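Local coordinates for peptidoglycan-recognition protein SD (Drosophila melanogaster, PDB 2RKQ) that binds bacterial peptidoglycan as a secreted pattern-recognition protein of innate immunity and activates the Toll pathway in response to Gram-positive bacteria, at residues C45-H48 with M49-Q53. Residues are numbered along the deposited sequence; the frame is centred on the assembly and turned at random. Where two conformers were deposited one is given.
Sequences CSQH and MRNLQ. Unlike the reference sequence in segment 49-53: Arg50 (reference Gln).
Arg50 folds back along helix 42-58 to reach Ser46, one turn earlier. In one of the two conformers modelled for the serine, its NH1 points a short, bent hydrogen bond at Ser46 OG (2.6 Å), with the hydroxyl 27° out of the guanidinium plane; because the serine also takes a second conformer, this bond is only tentative. The arginine chain, extended at chi2, bends at chi3 (-67°), and this turn carries the guanidinium back toward the preceding turn. There the same group spreads one face over the backbone, with Ser46 O lying 3.4 Å above its plane, toward the rim. NH1 also bonds to the carbonyl oxygen of Trp10, so that one nitrogen links the helix surface to the N-terminal segment.

Gln47 crosses Arg50 at about a right angle, its amide plane turned 77° from the guanidinium, while on its other flank it meets Asn51, the two amide planes moderately inclined to each other.

Beneath these side chains runs regular alpha-helical i to i+4 bonding: Met49 N to Cys45 O at 2.9 Å, Arg50 N to Ser46 O at 3.1 Å, Asn51 N to Gln47 O and Leu52 N to His48 O, both at 2.8 Å. This helix packs against the central mixed beta-sheet of the amidase-type PGRP domain. Its inner face carries Cys45, joined by a disulfide to Cys39, and Met49, whose CG rests 3.3 Å from Cys45 O before its chain bends away toward Trp10, Leu70 and Tyr78. Leu52 also leans on Leu70, its CB 3.4 Å from His48 O.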
ATOM      1  N   CYS A  45     -13.732  -2.192  -6.975  1.00 11.65           N
ATOM      2  CA  CYS A  45     -12.322  -2.066  -6.568  1.00 11.30           C
ATOM      3  C   CYS A  45     -11.438  -1.553  -7.700  1.00 11.40           C
ATOM      4  O   CYS A  45     -10.538  -0.721  -7.476  1.00 11.79           O
ATOM      5  CB  CYS A  45     -11.774  -3.370  -6.006  1.00 11.65           C
ATOM      6  SG  CYS A  45     -12.498  -3.782  -4.414  1.00 13.28           S
ATOM      7  N   SER A  46     -11.696  -2.021  -8.915  1.00 11.49           N
ATOM      8  CA  SER A  46     -10.928  -1.550 -10.061  1.00 12.30           C
ATOM      9  C   SER A  46     -11.222  -0.067 -10.296  1.00 12.38           C
ATOM     10  O   SER A  46     -10.302   0.722 -10.585  1.00 12.80           O
ATOM     11  CB  SER A  46     -11.241  -2.409 -11.273  1.00 13.14           C
ATOM     12  OG  SER A  46     -10.552  -1.952 -12.410  0.50 13.87           O
ATOM     13  N   GLN A  47     -12.480   0.334 -10.129  1.00 12.35           N
ATOM     14  CA  GLN A  47     -12.824   1.728 -10.348  1.00 12.76           C
ATOM     15  C   GLN A  47     -12.229   2.606  -9.260  1.00 12.94           C
ATOM     16  O   GLN A  47     -11.745   3.711  -9.539  1.00 13.11           O
ATOM     17  CB  GLN A  47     -14.332   1.926 -10.426  1.00 13.39           C
ATOM     18  CG  GLN A  47     -14.730   3.349 -10.889  1.00 17.06           C
ATOM     19  CD  GLN A  47     -14.068   3.762 -12.217  1.00 20.49           C
ATOM     20  OE1 GLN A  47     -13.309   4.742 -12.279  1.00 22.31           O
ATOM     21  NE2 GLN A  47     -14.329   3.002 -13.272  1.00 20.61           N
ATOM     22  N   HIS A  48     -12.235   2.119  -8.023  1.00 12.69           N
ATOM     23  CA  HIS A  48     -11.614   2.862  -6.931  1.00 13.30           C
ATOM     24  C   HIS A  48     -10.125   3.038  -7.191  1.00 12.82           C
ATOM     25  O   HIS A  48      -9.557   4.085  -6.884  1.00 13.44           O
ATOM     26  CB  HIS A  48     -11.836   2.152  -5.594  1.00 14.26           C
ATOM     27  CG  HIS A  48     -13.193   2.399  -5.013  1.00 17.53           C
ATOM     28  ND1 HIS A  48     -13.408   2.591  -3.663  1.00 23.52           N
ATOM     29  CD2 HIS A  48     -14.408   2.494  -5.602  1.00 20.98           C
ATOM     30  CE1 HIS A  48     -14.697   2.793  -3.449  1.00 20.72           C
ATOM     31  NE2 HIS A  48     -15.326   2.732  -4.607  1.00 22.59           N
ATOM     32  N   MET A  49      -9.497   2.022  -7.776  1.00 11.69           N
ATOM     33  CA  MET A  49      -8.082   2.137  -8.137  1.00 11.70           C
ATOM     34  C   MET A  49      -7.844   3.280  -9.125  1.00 11.61           C
ATOM     35  O   MET A  49      -6.958   4.112  -8.921  1.00 12.33           O
ATOM     36  CB  MET A  49      -7.561   0.827  -8.739  1.00 11.47           C
ATOM     37  CG  MET A  49      -7.290  -0.282  -7.722  1.00 12.51           C
ATOM     38  SD  MET A  49      -5.923   0.158  -6.631  1.00 11.83           S
ATOM     39  CE  MET A  49      -4.606   0.310  -7.814  1.00 12.41           C
ATOM     40  N   ARG A  50      -8.633   3.322 -10.192  1.00 12.18           N
ATOM     41  CA  ARG A  50      -8.477   4.401 -11.160  1.00 11.84           C
ATOM     42  C   ARG A  50      -8.811   5.753 -10.553  1.00 12.11           C
ATOM     43  O   ARG A  50      -8.117   6.744 -10.817  1.00 12.84           O
ATOM     44  CB  ARG A  50      -9.310   4.137 -12.405  1.00 11.99           C
ATOM     45  CG  ARG A  50      -8.765   2.976 -13.224  1.00 12.52           C
ATOM     46  CD  ARG A  50      -9.541   2.784 -14.493  1.00 14.60           C
ATOM     47  NE  ARG A  50     -10.908   2.349 -14.242  1.00 13.92           N
ATOM     48  CZ  ARG A  50     -11.270   1.092 -14.000  1.00 14.00           C
ATOM     49  NH1 ARG A  50     -10.369   0.130 -13.958  1.00 15.79           N
ATOM     50  NH2 ARG A  50     -12.540   0.802 -13.790  1.00 17.05           N
ATOM     51  N   ASN A  51      -9.841   5.809  -9.717  1.00 12.06           N
ATOM     52  CA  ASN A  51     -10.223   7.073  -9.108  1.00 12.86           C
ATOM     53  C   ASN A  51      -9.146   7.580  -8.166  1.00 12.65           C
ATOM     54  O   ASN A  51      -8.854   8.774  -8.142  1.00 13.18           O
ATOM     55  CB  ASN A  51     -11.571   6.964  -8.396  1.00 13.00           C
ATOM     56  CG  ASN A  51     -12.716   6.754  -9.362  1.00 15.48           C
ATOM     57  OD1 ASN A  51     -12.561   6.913 -10.568  1.00 19.00           O
ATOM     58  ND2 ASN A  51     -13.877   6.382  -8.830  1.00 19.51           N
ATOM     59  N   LEU A  52      -8.535   6.678  -7.407  1.00 12.48           N
ATOM     60  CA  LEU A  52      -7.445   7.069  -6.529  1.00 12.71           C
ATOM     61  C   LEU A  52      -6.241   7.535  -7.327  1.00 12.55           C
ATOM     62  O   LEU A  52      -5.650   8.568  -7.010  1.00 13.23           O
ATOM     63  CB  LEU A  52      -7.036   5.941  -5.587  1.00 13.93           C
ATOM     64  CG  LEU A  52      -5.982   6.368  -4.566  1.00 16.62           C
ATOM     65  CD1 LEU A  52      -6.454   7.534  -3.678  1.00 19.74           C
ATOM     66  CD2 LEU A  52      -5.578   5.174  -3.727  1.00 19.95           C
ATOM     67  N   GLN A  53      -5.850   6.774  -8.342  1.00 12.04           N
ATOM     68  CA  GLN A  53      -4.743   7.221  -9.162  1.00 11.35           C
ATOM     69  C   GLN A  53      -5.023   8.593  -9.724  1.00 12.26           C
ATOM     70  O   GLN A  53      -4.158   9.455  -9.666  1.00 12.66           O
ATOM     71  CB  GLN A  53      -4.480   6.245 -10.301  1.00 11.24           C
ATOM     72  CG  GLN A  53      -3.295   6.680 -11.131  1.00 11.13           C
ATOM     73  CD  GLN A  53      -3.015   5.800 -12.318  1.00 11.25           C
ATOM     74  OE1 GLN A  53      -3.934   5.344 -13.011  1.00 12.02           O
ATOM     75  NE2 GLN A  53      -1.733   5.567 -12.580  1.00 11.65           N
TER